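Local coordinates for protein lectin (PDB 4YEH) that binds a magnesium ion at the centre of a hemopexin-fold beta-propeller and may take part in metal ion transport, at residues G169-F174 with L184-Y189; G116-F121 with L131-K136; G1-A6 with A15-N20; Y59-S64 with A72-E77; Y23-Y28 with K36-P41. All coordinates share one frame; numbering follows the deposited sequence.

How the contacts relate
Contacts 1 to 4 are four corresponding beta hairpins set around the central axis of the hemopexin propeller, and each supplies one ligand to the same magnesium ion. The ligands are the backbone oxygens of Asp171, Asp118 and Asp62 and the side-chain OD1 of Asn4. Neighbours in the ring touch: the centres of contacts 1 and 2 are about 10 Å apart, those of contacts 2 and 4 about 12 Å, those of contacts 3 and 4 about 10 Å, and those of contacts 1 and 3 about 9 Å. Contacts across the ring, 1 with 4 and 2 with 3, do not touch. Contact 5 lies farther out, continuing the sheet of contact 3, with the Tyr23 side chain about 13 Å from the magnesium.

Contact 1 (G169-F174 with L184-Y189); sequences GMDSAF and LFKGEY. With MG (magnesium ion), chain C.
A classic beta bulge opens the innermost hairpin of this propeller blade: Asp171 and Ser172 both face Phe185 across strands that run antiparallel at 169°. Phe185 O is gripped twice, by Asp171 N at 3.1 Å, nearly along the C=O axis, and by Ser172 N at 3.3 Å, tilted from the carbonyl plane. A weak bond from Phe185 N to Ser172 O completes the pair. The extra residue in the bulge turns Asp171 O away from the partner strand and toward the propeller axis, where it binds the magnesium ion at 2.6 Å.

The carboxylate of Asp171 works on the other side of the residue. With CG beside the backbone N (chi1 -88°), its OD1 reaches the tight type II' turn that ends the second strand and accepts a weak hydrogen bond from Gly187 N at 3.3 Å. The Lys186 chain crosses this carboxylate at about a right angle and runs out fully extended, laying CD and CE against Gly169 O; its NZ is held by Ile165 O.

This is the hairpin 172-175/181-186 of a predicted hemopexin repeat, and its two faces differ. On one, the Phe174 and Phe185 rings meet rim to rim, nearly coplanar, with Phe174 CE1 3.7 Å from Phe185 CZ; strand 3-8 packs against this side through Ile3 and Ala6. On the other, Leu184 CD2 lies 3.9 Å from Ala173 CB and also meets the sulfur of Met170, SD, at 4.1 Å, next to Leu161.

Contact 2 (G116-F121 with L131-K136); sequences GIDAAF and LFKGDK. With MG (magnesium ion), chain C.
Asp118 and Lys133 meet at about a right angle, each reaching a backbone atom of the other segment. OD1 of Asp118 takes a hydrogen bond of 2.7 Å from Gly134 N, which comes from above the carboxylate plane rather than within it. A water lies within reach of both Asp118 OD1 and Gly134 O. Lys133 CG is anti to the backbone N (chi1 176°) and the chain then bends twice, bringing NZ onto Gly116 O at 2.6 Å; Val112 O is a further acceptor for it. OD2 of Asp118 rests against CD of the lysine chain, its charge 5.4 Å from Lys133 NZ and not in contact with it.

Behind this polar layer is a classic beta bulge, with Asp118 and Ala119 both facing Phe132, although the place of Phe132 O is less certain. Phe132 N bonds Ala119 O at 2.8 Å, nearly straight. The bulge leaves Asp118 O directed at the magnesium ion, 2.4 Å away.

Farther along, Phe121 CE1 meets Phe132 CZ edge to edge at 3.5 Å, while Ile117 CD1 packs on Leu131 CD2. The hairpin is wedged between its neighbours in the propeller: strand 63-66 touches it through Cys63 and Phe65, and strand 172-175 through Ala173 and Ala175.

Contact 3 (G1-A6 with A15-N20); sequences GYINAA and AYLFIN. With MG (magnesium ion), chain C.
Asn4 holds its CG roughly opposite the backbone N (chi1 -150°), which sends the amide toward the propeller axis while the backbone N stays behind to bond Phe18 O. Phe18, with CG beside its own N (chi1 -62°), lays its ring alongside the facing strand, so that the ring edge meets Ala5 O. The motif is a classic beta bulge in the innermost hairpin of a hemopexin blade, Asn4 and Ala5 both opposing Phe18. Asn4 N gives Phe18 O a bond of 2.9 Å, and Ala5 N adds a weak one; in return Phe18 N bonds Ala5 O at 2.7 Å.

Here the metal ligand is a side chain: Asn4 OD1 binds the magnesium ion at 2.6 Å, joining the backbone oxygens of Asp62, Asp118 and Asp171. The other end of the same amide, ND2, makes a weak bond to a water that also donates to Asn20 O. The metal at OD1, with this weak water contact at ND2, is consistent with the orientation of the amide.

On the face away from Phe18 the packing is apolar and close. Leu17 CD2 presses on Ala6 CB at 3.4 Å, with strand 172-175 nearby through Ser172 and Phe174. Toward the N-terminus the segments draw apart, and Ile19 CG2 lies 3.6 Å from Tyr2 O.

Contact 4 (Y59-S64 with A72-E77); sequences YGIDCS and AFIFYE. With MG (magnesium ion), chain C.
Tyr76 lays one face of its ring under the CB of Tyr59, which sits 3.9 Å from the ring centroid in a CH-pi contact. The two rings are nearly parallel, at 8°, but slid so far apart that they barely overlap. CG of Glu77 lies over the opposite face of Tyr76, toward the rim, and the ring is sandwiched. Tyr76 owes this place to a first torsion that sets CG anti to the backbone N (chi1 174°) and sends the ring back along the chain leading out of helix 55-59.

Asp62 comes next. Its CG is placed between the backbone N and the carbonyl carbon (chi1 67°), so the carboxylate folds over the partner strand, where OD2 receives a nearly straight hydrogen bond of 2.8 Å from Glu77 N on its syn side, somewhat out of the carboxylate plane. Asp62 N bonds Phe75 O at 3.0 Å, and Phe75 N returns a weak bond to Cys63 O, which lies at the edge of the Phe75 ring. Cys63 SG stands obliquely off that ring, 4.9 Å from its centroid. Behind, Ile61 CG2 packs on Ile74 CB.

This is the inner hairpin 63-66/71-76 of its propeller blade. The polar ends of the outer part point elsewhere: Tyr59 OH bonds Asp103 of the second subunit, while Tyr76 OH and Glu77 OE2 both meet Lys100 of that subunit. The carboxylate of Asp62 bonds Glu77 N while its backbone O binds the magnesium ion at 2.3 Å, so one residue ties the hairpin to the ion, and the charge of Glu77 is probably balanced across the dimer interface.

Contact 5 (Y23-Y28 with K36-P41); sequences YVLLDY and KVLYGP
Leu25 sits in the close-packed part of the contact, facing both Leu38 and Tyr39 in a classic beta bulge. Leu25 N gives a nearly straight bond of 2.8 Å to Tyr39 O, lying in the carbonyl plane. Leu25 O takes Leu38 N at 2.8 Å from well above its carbonyl plane, and Tyr39 N only weakly. Leu25 CB meets Tyr39 CB at 3.8 Å, and with CG anti to the backbone N (chi1 176°) the leucine carries that atom onto Leu38 CB, 3.9 Å away. Val24 CG1 is pressed against the proline that follows a cis peptide, 3.5 Å from Pro41 CB.

This is the outer hairpin of the blade, with strand 22-27 holding strand 36-38 on one side and strand 15-19 on the other. Toward strand 15-19, Val24 and Leu26 pack on Leu17 on one face and Leu25 on Tyr16 on the other. Strands 23-27 and 36-38 run at 127°; beyond them, at Tyr39 and Pro41, the chain turns a corner.

At the solvent side it is the side chains that are loose. Lys36 is exposed, though its backbone pairs with Asp27 in both directions, Asp27 N to Lys36 O at 2.7 Å and Lys36 N to Asp27 O at 2.9 Å; the two side chains touch only through carbon, the lysine NZ standing well short of the carboxylate. At the other end the exposed Tyr39 ring leans obliquely on the phenol of Tyr23, its CE2 3.4 Å from Tyr23 OH.

Contact 1 (G169-F174 with L184-Y189)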
# COMPACT_ATOMS: atom_id res chain seq x y z
N GLY A 169 14.68 17.69 10.28
CA GLY A 169 13.53 16.82 10.18
C GLY A 169 12.63 16.64 11.39
O GLY A 169 13.11 16.61 12.55
N MET A 170 11.32 16.55 11.12
CA MET A 170 10.36 16.23 12.16
C MET A 170 9.65 14.94 11.90
O MET A 170 9.19 14.70 10.77
CB MET A 170 9.35 17.33 12.32
CG MET A 170 10.03 18.56 12.78
SD MET A 170 9.48 19.98 11.87
CE MET A 170 10.95 21.00 11.98
N ASP A 171 9.55 14.15 12.97
CA ASP A 171 9.06 12.81 13.00
C ASP A 171 7.51 12.80 13.07
O ASP A 171 6.83 11.89 12.55
CB ASP A 171 9.64 12.14 14.28
CG ASP A 171 11.04 11.45 14.07
OD1 ASP A 171 11.52 10.77 15.05
OD2 ASP A 171 11.64 11.51 12.95
N SER A 172 6.98 13.79 13.75
CA SER A 172 5.56 13.88 14.00
C SER A 172 5.17 15.34 14.29
O SER A 172 6.01 16.10 14.72
CB SER A 172 5.18 12.94 15.12
OG SER A 172 3.97 13.31 15.81
N ALA A 173 3.93 15.74 14.00
CA ALA A 173 3.42 17.10 14.37
C ALA A 173 1.92 17.15 14.53
O ALA A 173 1.23 16.32 14.00
CB ALA A 173 3.82 18.15 13.35
N PHE A 174 1.45 18.11 15.32
CA PHE A 174 0.05 18.48 15.31
C PHE A 174 -0.16 19.97 15.76
O PHE A 174 0.66 20.51 16.48
CB PHE A 174 -0.81 17.41 16.02
CG PHE A 174 -0.79 17.47 17.54
CD1 PHE A 174 0.22 16.86 18.28
CD2 PHE A 174 -1.83 18.10 18.25
CE1 PHE A 174 0.23 16.93 19.67
CE2 PHE A 174 -1.82 18.17 19.63
CZ PHE A 174 -0.80 17.57 20.34
N LEU A 184 5.70 19.81 17.95
CA LEU A 184 6.63 19.09 17.08
C LEU A 184 7.50 18.11 17.86
O LEU A 184 7.91 18.40 19.00
CB LEU A 184 7.54 20.02 16.30
CG LEU A 184 7.10 21.28 15.58
CD1 LEU A 184 8.34 22.13 15.36
CD2 LEU A 184 6.34 21.02 14.27
N PHE A 185 7.81 16.99 17.20
CA PHE A 185 8.32 15.80 17.90
C PHE A 185 9.40 15.12 17.09
O PHE A 185 9.20 14.81 15.94
CB PHE A 185 7.19 14.79 18.14
CG PHE A 185 6.03 15.33 18.92
CD1 PHE A 185 5.00 16.05 18.27
CD2 PHE A 185 5.94 15.14 20.29
CE1 PHE A 185 3.90 16.54 18.97
CE2 PHE A 185 4.84 15.64 20.99
CZ PHE A 185 3.82 16.33 20.31
N LYS A 186 10.53 14.88 17.72
CA LYS A 186 11.59 14.15 17.04
C LYS A 186 12.33 13.35 18.09
O LYS A 186 13.00 13.93 18.93
CB LYS A 186 12.54 15.12 16.37
CG LYS A 186 13.50 14.50 15.40
CD LYS A 186 14.59 15.49 15.02
CE LYS A 186 15.35 15.00 13.81
NZ LYS A 186 16.18 16.09 13.24
N GLY A 187 12.23 12.03 18.05
CA GLY A 187 12.83 11.25 19.14
C GLY A 187 12.07 11.50 20.43
O GLY A 187 10.82 11.43 20.46
N GLU A 188 12.81 11.80 21.49
CA GLU A 188 12.27 12.08 22.83
C GLU A 188 12.20 13.61 23.11
O GLU A 188 11.84 14.05 24.18
CB GLU A 188 13.18 11.43 23.87
CG GLU A 188 14.54 12.09 23.96
CD GLU A 188 15.63 11.10 24.30
OE1 GLU A 188 16.79 11.19 23.80
OE2 GLU A 188 15.32 10.21 25.12
N TYR A 189 12.55 14.41 22.13
CA TYR A 189 12.41 15.84 22.21
C TYR A 189 11.14 16.36 21.54
O TYR A 189 10.77 15.86 20.45
CB TYR A 189 13.66 16.47 21.60
CG TYR A 189 14.90 16.11 22.39
CD1 TYR A 189 15.11 16.68 23.65
CD2 TYR A 189 15.85 15.21 21.90
CE1 TYR A 189 16.24 16.36 24.40
CE2 TYR A 189 17.00 14.90 22.64
CZ TYR A 189 17.17 15.47 23.90
OH TYR A 189 18.27 15.22 24.70
MG MG C . 6.51 10.27 10.59

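Contact 2 (G116-F121 with L131-K136)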
# COMPACT_ATOMS: atom_id res chain seq x y z
N GLY A 116 6.79 9.63 0.55
CA GLY A 116 6.47 9.65 1.95
C GLY A 116 6.52 11.05 2.53
O GLY A 116 7.43 11.85 2.16
N ILE A 117 5.58 11.34 3.43
CA ILE A 117 5.71 12.55 4.24
C ILE A 117 6.09 12.19 5.69
O ILE A 117 5.61 11.22 6.24
CB ILE A 117 4.42 13.44 4.04
CG1 ILE A 117 4.21 13.72 2.53
CG2 ILE A 117 4.42 14.70 4.90
CD1 ILE A 117 3.05 14.58 2.10
N ASP A 118 6.97 12.98 6.30
CA ASP A 118 7.40 12.82 7.69
C ASP A 118 6.32 13.18 8.69
O ASP A 118 5.92 12.37 9.52
CB ASP A 118 8.66 13.68 7.88
CG ASP A 118 9.91 13.01 7.37
OD1 ASP A 118 10.93 13.71 7.38
OD2 ASP A 118 9.88 11.81 6.95
N ALA A 119 5.82 14.39 8.59
CA ALA A 119 4.79 14.94 9.52
C ALA A 119 4.03 16.12 8.90
O ALA A 119 4.41 16.65 7.83
CB ALA A 119 5.43 15.37 10.86
N ALA A 120 2.97 16.54 9.60
CA ALA A 120 2.11 17.61 9.10
C ALA A 120 1.20 18.14 10.20
O ALA A 120 0.73 17.36 11.07
CB ALA A 120 1.28 17.10 7.92
N PHE A 121 0.87 19.45 10.12
CA PHE A 121 -0.10 20.11 11.02
C PHE A 121 -1.06 21.12 10.29
O PHE A 121 -0.67 21.80 9.29
CB PHE A 121 0.61 20.77 12.24
CG PHE A 121 1.34 22.05 11.91
CD1 PHE A 121 2.62 22.04 11.40
CD2 PHE A 121 0.73 23.29 12.11
CE1 PHE A 121 3.29 23.26 11.10
CE2 PHE A 121 1.38 24.48 11.82
CZ PHE A 121 2.66 24.48 11.31
N LEU A 131 3.40 20.66 5.69
CA LEU A 131 3.91 19.32 5.68
C LEU A 131 5.44 19.27 5.63
O LEU A 131 6.06 20.05 4.97
CB LEU A 131 3.31 18.49 4.51
CG LEU A 131 1.80 18.56 4.39
CD1 LEU A 131 1.33 19.65 3.44
CD2 LEU A 131 1.34 17.18 3.90
N PHE A 132 6.03 18.28 6.29
CA PHE A 132 7.47 18.14 6.39
C PHE A 132 7.93 16.77 5.95
O PHE A 132 7.37 15.70 6.35
CB PHE A 132 7.87 18.39 7.81
CG PHE A 132 7.24 19.61 8.39
CD1 PHE A 132 7.82 20.83 8.19
CD2 PHE A 132 6.07 19.55 9.11
CE1 PHE A 132 7.27 21.98 8.70
CE2 PHE A 132 5.51 20.69 9.64
CZ PHE A 132 6.12 21.92 9.43
N LYS A 133 8.96 16.81 5.11
CA LYS A 133 9.74 15.65 4.75
C LYS A 133 11.21 16.07 4.76
O LYS A 133 11.60 17.14 4.18
CB LYS A 133 9.34 15.19 3.35
CG LYS A 133 10.16 13.99 2.78
CD LYS A 133 10.15 12.73 3.63
CE LYS A 133 10.76 11.63 2.79
NZ LYS A 133 9.90 11.39 1.58
N GLY A 134 12.04 15.28 5.45
CA GLY A 134 13.46 15.64 5.55
C GLY A 134 13.59 17.02 6.14
O GLY A 134 13.19 17.28 7.29
N ASP A 135 14.19 17.92 5.37
CA ASP A 135 14.55 19.24 5.86
C ASP A 135 13.82 20.34 5.06
O ASP A 135 14.03 21.52 5.29
CB ASP A 135 16.04 19.44 5.83
CG ASP A 135 16.54 19.77 4.47
OD1 ASP A 135 17.44 20.62 4.40
OD2 ASP A 135 16.05 19.23 3.47
N LYS A 136 12.90 19.93 4.19
CA LYS A 136 12.03 20.82 3.44
C LYS A 136 10.64 20.82 4.06
O LYS A 136 10.29 19.88 4.80
CB LYS A 136 11.97 20.36 1.99
CG LYS A 136 13.29 20.45 1.23
CD LYS A 136 13.84 21.90 1.08
CE LYS A 136 15.30 21.94 0.60
NZ LYS A 136 16.00 23.25 0.91
MG MG C . 6.51 10.27 10.59
O HOH W 1 10.75 15.97 8.47

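Contact 3 (G1-A6 with A15-N20)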
# COMPACT_ATOMS: atom_id res chain seq x y z
N GLY A 1 11.13 3.74 19.15
CA GLY A 1 9.65 3.80 19.03
C GLY A 1 9.01 5.06 19.63
O GLY A 1 8.44 5.03 20.74
N TYR A 2 9.10 6.18 18.91
CA TYR A 2 8.43 7.40 19.39
C TYR A 2 7.24 7.79 18.50
O TYR A 2 6.78 6.97 17.67
CB TYR A 2 9.41 8.56 19.48
CG TYR A 2 10.49 8.25 20.47
CD1 TYR A 2 11.57 7.47 20.11
CD2 TYR A 2 10.40 8.71 21.81
CE1 TYR A 2 12.56 7.19 21.01
CE2 TYR A 2 11.39 8.41 22.72
CZ TYR A 2 12.46 7.66 22.30
OH TYR A 2 13.45 7.37 23.16
N ILE A 3 6.74 9.01 18.70
CA ILE A 3 5.60 9.55 17.96
C ILE A 3 5.93 9.70 16.46
O ILE A 3 6.95 10.23 16.07
CB ILE A 3 5.11 10.85 18.59
CG1 ILE A 3 4.93 10.63 20.10
CG2 ILE A 3 3.78 11.26 18.00
CD1 ILE A 3 5.13 11.85 20.94
N ASN A 4 5.02 9.20 15.65
CA ASN A 4 5.23 9.07 14.25
C ASN A 4 4.23 9.93 13.47
O ASN A 4 4.52 10.38 12.36
CB ASN A 4 5.10 7.61 13.84
CG ASN A 4 5.96 7.29 12.64
OD1 ASN A 4 6.62 8.19 12.14
ND2 ASN A 4 5.96 6.02 12.16
N ALA A 5 3.07 10.19 14.07
CA ALA A 5 2.01 10.89 13.38
C ALA A 5 1.00 11.34 14.39
O ALA A 5 0.64 10.59 15.33
CB ALA A 5 1.34 9.98 12.37
N ALA A 6 0.56 12.58 14.20
CA ALA A 6 -0.53 13.14 14.96
C ALA A 6 -1.36 14.06 14.09
O ALA A 6 -0.92 14.54 13.04
CB ALA A 6 -0.04 13.84 16.19
N ALA A 15 -6.12 15.03 21.12
CA ALA A 15 -5.24 14.73 19.99
C ALA A 15 -5.05 13.23 19.92
O ALA A 15 -5.04 12.56 20.97
CB ALA A 15 -3.90 15.39 20.18
N TYR A 16 -4.88 12.72 18.69
CA TYR A 16 -4.57 11.35 18.45
C TYR A 16 -3.11 11.24 18.09
O TYR A 16 -2.57 12.05 17.38
CB TYR A 16 -5.44 10.76 17.35
CG TYR A 16 -6.91 10.69 17.72
CD1 TYR A 16 -7.43 9.55 18.35
CD2 TYR A 16 -7.78 11.72 17.44
CE1 TYR A 16 -8.75 9.44 18.69
CE2 TYR A 16 -9.12 11.63 17.80
CZ TYR A 16 -9.60 10.48 18.43
OH TYR A 16 -10.92 10.36 18.80
N LEU A 17 -2.48 10.17 18.56
CA LEU A 17 -1.02 9.98 18.40
C LEU A 17 -0.79 8.58 17.91
O LEU A 17 -1.32 7.63 18.48
CB LEU A 17 -0.24 10.20 19.72
CG LEU A 17 -0.40 11.57 20.40
CD1 LEU A 17 0.51 11.68 21.64
CD2 LEU A 17 -0.15 12.75 19.46
N PHE A 18 0.03 8.46 16.88
CA PHE A 18 0.27 7.18 16.24
C PHE A 18 1.69 6.79 16.48
O PHE A 18 2.63 7.59 16.20
CB PHE A 18 -0.08 7.29 14.76
CG PHE A 18 -1.56 7.61 14.55
CD1 PHE A 18 -2.49 6.59 14.42
CD2 PHE A 18 -2.02 8.90 14.62
CE1 PHE A 18 -3.84 6.85 14.31
CE2 PHE A 18 -3.37 9.17 14.48
CZ PHE A 18 -4.27 8.13 14.29
N ILE A 19 1.84 5.63 17.13
CA ILE A 19 3.14 5.14 17.49
C ILE A 19 3.26 3.70 16.98
O ILE A 19 2.31 2.95 17.07
CB ILE A 19 3.35 5.19 19.02
CG1 ILE A 19 3.15 6.60 19.58
CG2 ILE A 19 4.72 4.63 19.41
CD1 ILE A 19 2.93 6.57 21.09
N ASN A 20 4.34 3.36 16.33
CA ASN A 20 4.47 2.09 15.65
C ASN A 20 3.24 1.85 14.78
O ASN A 20 2.92 2.62 13.98
CB ASN A 20 4.84 0.91 16.57
CG ASN A 20 6.21 1.04 17.20
OD1 ASN A 20 6.42 0.59 18.25
ND2 ASN A 20 7.08 1.65 16.55
MG MG C . 6.51 10.27 10.59
O HOH W 2 3.62 5.04 12.27

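Contact 4 (Y59-S64 with A72-E77)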
# COMPACT_ATOMS: atom_id res chain seq x y z
N TYR A 59 0.61 -1.72 9.37
CA TYR A 59 1.84 -1.00 9.67
C TYR A 59 1.72 0.30 10.46
O TYR A 59 2.74 0.90 10.81
CB TYR A 59 2.63 -0.74 8.38
CG TYR A 59 3.13 -2.00 7.71
CD1 TYR A 59 4.19 -2.72 8.25
CD2 TYR A 59 2.55 -2.46 6.53
CE1 TYR A 59 4.65 -3.88 7.64
CE2 TYR A 59 3.01 -3.61 5.92
CZ TYR A 59 4.06 -4.31 6.47
OH TYR A 59 4.52 -5.46 5.86
N GLY A 60 0.51 0.76 10.76
CA GLY A 60 0.41 2.00 11.49
C GLY A 60 0.38 3.17 10.54
O GLY A 60 0.32 2.99 9.31
N ILE A 61 0.44 4.37 11.09
CA ILE A 61 0.30 5.58 10.29
C ILE A 61 1.51 6.55 10.53
O ILE A 61 1.82 6.88 11.70
CB ILE A 61 -1.02 6.26 10.61
CG1 ILE A 61 -2.11 5.48 9.92
CG2 ILE A 61 -1.02 7.64 10.03
CD1 ILE A 61 -2.78 4.47 10.79
N ASP A 62 2.18 6.97 9.45
CA ASP A 62 3.46 7.67 9.62
C ASP A 62 3.40 9.21 9.54
O ASP A 62 4.35 9.92 9.85
CB ASP A 62 4.60 7.02 8.77
CG ASP A 62 4.37 7.17 7.31
OD1 ASP A 62 3.72 8.18 6.94
OD2 ASP A 62 4.89 6.37 6.51
N CYS A 63 2.25 9.72 9.14
CA CYS A 63 1.96 11.13 9.02
C CYS A 63 0.42 11.29 8.95
O CYS A 63 -0.28 10.48 8.27
CB CYS A 63 2.60 11.65 7.75
SG CYS A 63 2.47 13.42 7.49
N SER A 64 -0.09 12.31 9.62
CA SER A 64 -1.48 12.69 9.47
C SER A 64 -1.76 14.24 9.75
O SER A 64 -0.90 14.94 10.24
CB SER A 64 -2.38 11.76 10.31
OG SER A 64 -1.91 11.68 11.67
N ALA A 72 -9.65 13.73 8.69
CA ALA A 72 -8.18 13.79 8.74
C ALA A 72 -7.56 12.89 7.67
O ALA A 72 -8.08 11.85 7.36
CB ALA A 72 -7.64 13.44 10.16
N PHE A 73 -6.47 13.36 7.09
CA PHE A 73 -5.65 12.62 6.12
C PHE A 73 -4.61 11.81 6.88
O PHE A 73 -4.05 12.26 7.90
CB PHE A 73 -4.97 13.59 5.14
CG PHE A 73 -5.85 14.01 3.96
CD1 PHE A 73 -6.12 13.11 2.92
CD2 PHE A 73 -6.35 15.28 3.84
CE1 PHE A 73 -6.89 13.48 1.83
CE2 PHE A 73 -7.09 15.66 2.73
CZ PHE A 73 -7.37 14.75 1.71
N ILE A 74 -4.41 10.58 6.42
CA ILE A 74 -3.52 9.64 7.04
C ILE A 74 -2.73 8.94 5.92
O ILE A 74 -3.24 8.68 4.80
CB ILE A 74 -4.28 8.60 7.87
CG1 ILE A 74 -5.39 8.02 7.05
CG2 ILE A 74 -4.83 9.22 9.18
CD1 ILE A 74 -5.17 6.66 6.46
N PHE A 75 -1.47 8.65 6.25
CA PHE A 75 -0.44 8.29 5.30
C PHE A 75 0.36 7.10 5.82
O PHE A 75 0.48 6.86 7.01
CB PHE A 75 0.56 9.46 5.19
CG PHE A 75 0.05 10.68 4.46
CD1 PHE A 75 0.35 10.87 3.11
CD2 PHE A 75 -0.66 11.66 5.14
CE1 PHE A 75 -0.08 12.00 2.43
CE2 PHE A 75 -1.08 12.81 4.45
CZ PHE A 75 -0.81 12.96 3.08
N TYR A 76 0.97 6.39 4.91
CA TYR A 76 2.02 5.42 5.24
C TYR A 76 2.77 5.18 3.94
O TYR A 76 2.17 4.70 2.99
CB TYR A 76 1.46 4.08 5.73
CG TYR A 76 2.54 3.09 5.91
CD1 TYR A 76 3.35 3.13 7.03
CD2 TYR A 76 2.82 2.17 4.93
CE1 TYR A 76 4.38 2.23 7.19
CE2 TYR A 76 3.85 1.25 5.08
CZ TYR A 76 4.64 1.31 6.21
OH TYR A 76 5.69 0.42 6.38
N GLU A 77 4.07 5.55 3.91
CA GLU A 77 4.90 5.53 2.71
C GLU A 77 4.16 6.26 1.58
O GLU A 77 3.57 7.30 1.83
CB GLU A 77 5.30 4.11 2.32
CG GLU A 77 6.40 3.57 3.19
CD GLU A 77 6.65 2.08 3.00
OE1 GLU A 77 6.40 1.54 1.91
OE2 GLU A 77 7.11 1.46 3.97
MG MG C . 6.51 10.27 10.59

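Contact 5 (Y23-Y28 with K36-P41)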
# COMPACT_ATOMS: atom_id res chain seq x y z
N TYR A 23 -1.98 3.41 18.36
CA TYR A 23 -2.39 4.77 18.57
C TYR A 23 -2.81 4.96 20.00
O TYR A 23 -3.04 3.99 20.74
CB TYR A 23 -3.50 5.20 17.57
CG TYR A 23 -4.88 4.73 17.86
CD1 TYR A 23 -5.28 3.40 17.54
CD2 TYR A 23 -5.81 5.61 18.43
CE1 TYR A 23 -6.57 2.96 17.78
CE2 TYR A 23 -7.15 5.21 18.69
CZ TYR A 23 -7.52 3.90 18.34
OH TYR A 23 -8.77 3.49 18.63
N VAL A 24 -2.86 6.24 20.39
CA VAL A 24 -3.47 6.69 21.61
C VAL A 24 -4.34 7.95 21.37
O VAL A 24 -4.10 8.69 20.42
CB VAL A 24 -2.48 6.95 22.73
CG1 VAL A 24 -2.18 5.69 23.48
CG2 VAL A 24 -1.23 7.63 22.23
N LEU A 25 -5.37 8.13 22.20
CA LEU A 25 -6.11 9.37 22.27
C LEU A 25 -5.73 9.94 23.61
O LEU A 25 -5.42 9.19 24.58
CB LEU A 25 -7.61 9.12 22.15
CG LEU A 25 -8.63 10.25 22.29
CD1 LEU A 25 -8.35 11.49 21.42
CD2 LEU A 25 -10.04 9.68 22.18
N LEU A 26 -5.72 11.26 23.65
CA LEU A 26 -5.08 11.99 24.69
C LEU A 26 -5.68 13.37 24.89
O LEU A 26 -5.91 14.05 23.91
CB LEU A 26 -3.61 12.06 24.33
CG LEU A 26 -2.69 13.06 24.98
CD1 LEU A 26 -2.16 12.63 26.34
CD2 LEU A 26 -1.57 13.20 24.01
N ASP A 27 -5.92 13.75 26.14
CA ASP A 27 -6.21 15.13 26.45
C ASP A 27 -4.85 15.72 26.75
O ASP A 27 -4.33 15.60 27.86
CB ASP A 27 -7.12 15.23 27.68
CG ASP A 27 -7.61 16.64 27.92
OD1 ASP A 27 -6.77 17.56 28.00
OD2 ASP A 27 -8.84 16.83 28.04
N TYR A 28 -4.27 16.35 25.74
CA TYR A 28 -2.92 16.92 25.85
C TYR A 28 -2.90 18.26 26.58
O TYR A 28 -1.84 18.84 26.78
CB TYR A 28 -2.27 17.03 24.46
CG TYR A 28 -2.82 18.15 23.58
CD1 TYR A 28 -4.05 18.02 22.88
CD2 TYR A 28 -2.13 19.37 23.49
CE1 TYR A 28 -4.56 19.07 22.11
CE2 TYR A 28 -2.62 20.42 22.72
CZ TYR A 28 -3.83 20.27 22.02
OH TYR A 28 -4.28 21.32 21.23
N LYS A 36 -3.95 13.76 30.09
CA LYS A 36 -4.34 12.39 30.18
C LYS A 36 -4.59 11.57 28.93
O LYS A 36 -5.17 12.01 28.02
CB LYS A 36 -5.50 12.27 31.16
CG LYS A 36 -6.75 13.04 30.87
CD LYS A 36 -7.65 12.90 32.04
CE LYS A 36 -8.28 14.22 32.36
NZ LYS A 36 -9.76 14.15 32.33
N VAL A 37 -4.22 10.31 28.97
CA VAL A 37 -4.64 9.33 27.95
C VAL A 37 -6.14 9.08 28.09
O VAL A 37 -6.62 8.80 29.21
CB VAL A 37 -3.91 7.99 28.16
CG1 VAL A 37 -4.10 7.09 26.97
CG2 VAL A 37 -2.44 8.19 28.43
N LEU A 38 -6.88 9.20 26.99
CA LEU A 38 -8.34 8.91 26.97
C LEU A 38 -8.63 7.51 26.41
O LEU A 38 -9.53 6.83 26.89
CB LEU A 38 -9.15 9.95 26.15
CG LEU A 38 -9.18 11.40 26.67
CD1 LEU A 38 -9.93 12.30 25.68
CD2 LEU A 38 -9.74 11.57 28.10
N TYR A 39 -7.89 7.10 25.38
CA TYR A 39 -8.10 5.80 24.78
C TYR A 39 -6.78 5.19 24.38
O TYR A 39 -5.95 5.85 23.70
CB TYR A 39 -8.96 5.87 23.52
CG TYR A 39 -9.54 4.52 23.17
CD1 TYR A 39 -10.63 3.99 23.89
CD2 TYR A 39 -8.98 3.74 22.15
CE1 TYR A 39 -11.14 2.72 23.59
CE2 TYR A 39 -9.50 2.49 21.85
CZ TYR A 39 -10.56 1.98 22.58
OH TYR A 39 -11.09 0.75 22.22
N GLY A 40 -6.61 3.94 24.77
CA GLY A 40 -5.47 3.18 24.35
C GLY A 40 -4.40 3.21 25.38
O GLY A 40 -4.64 3.68 26.48
N PRO A 41 -3.19 2.77 25.01
CA PRO A 41 -2.69 2.48 23.65
C PRO A 41 -3.21 1.23 23.00
O PRO A 41 -2.97 0.10 23.52
CB PRO A 41 -1.16 2.37 23.84
CG PRO A 41 -0.94 2.12 25.27
CD PRO A 41 -2.21 2.40 26.05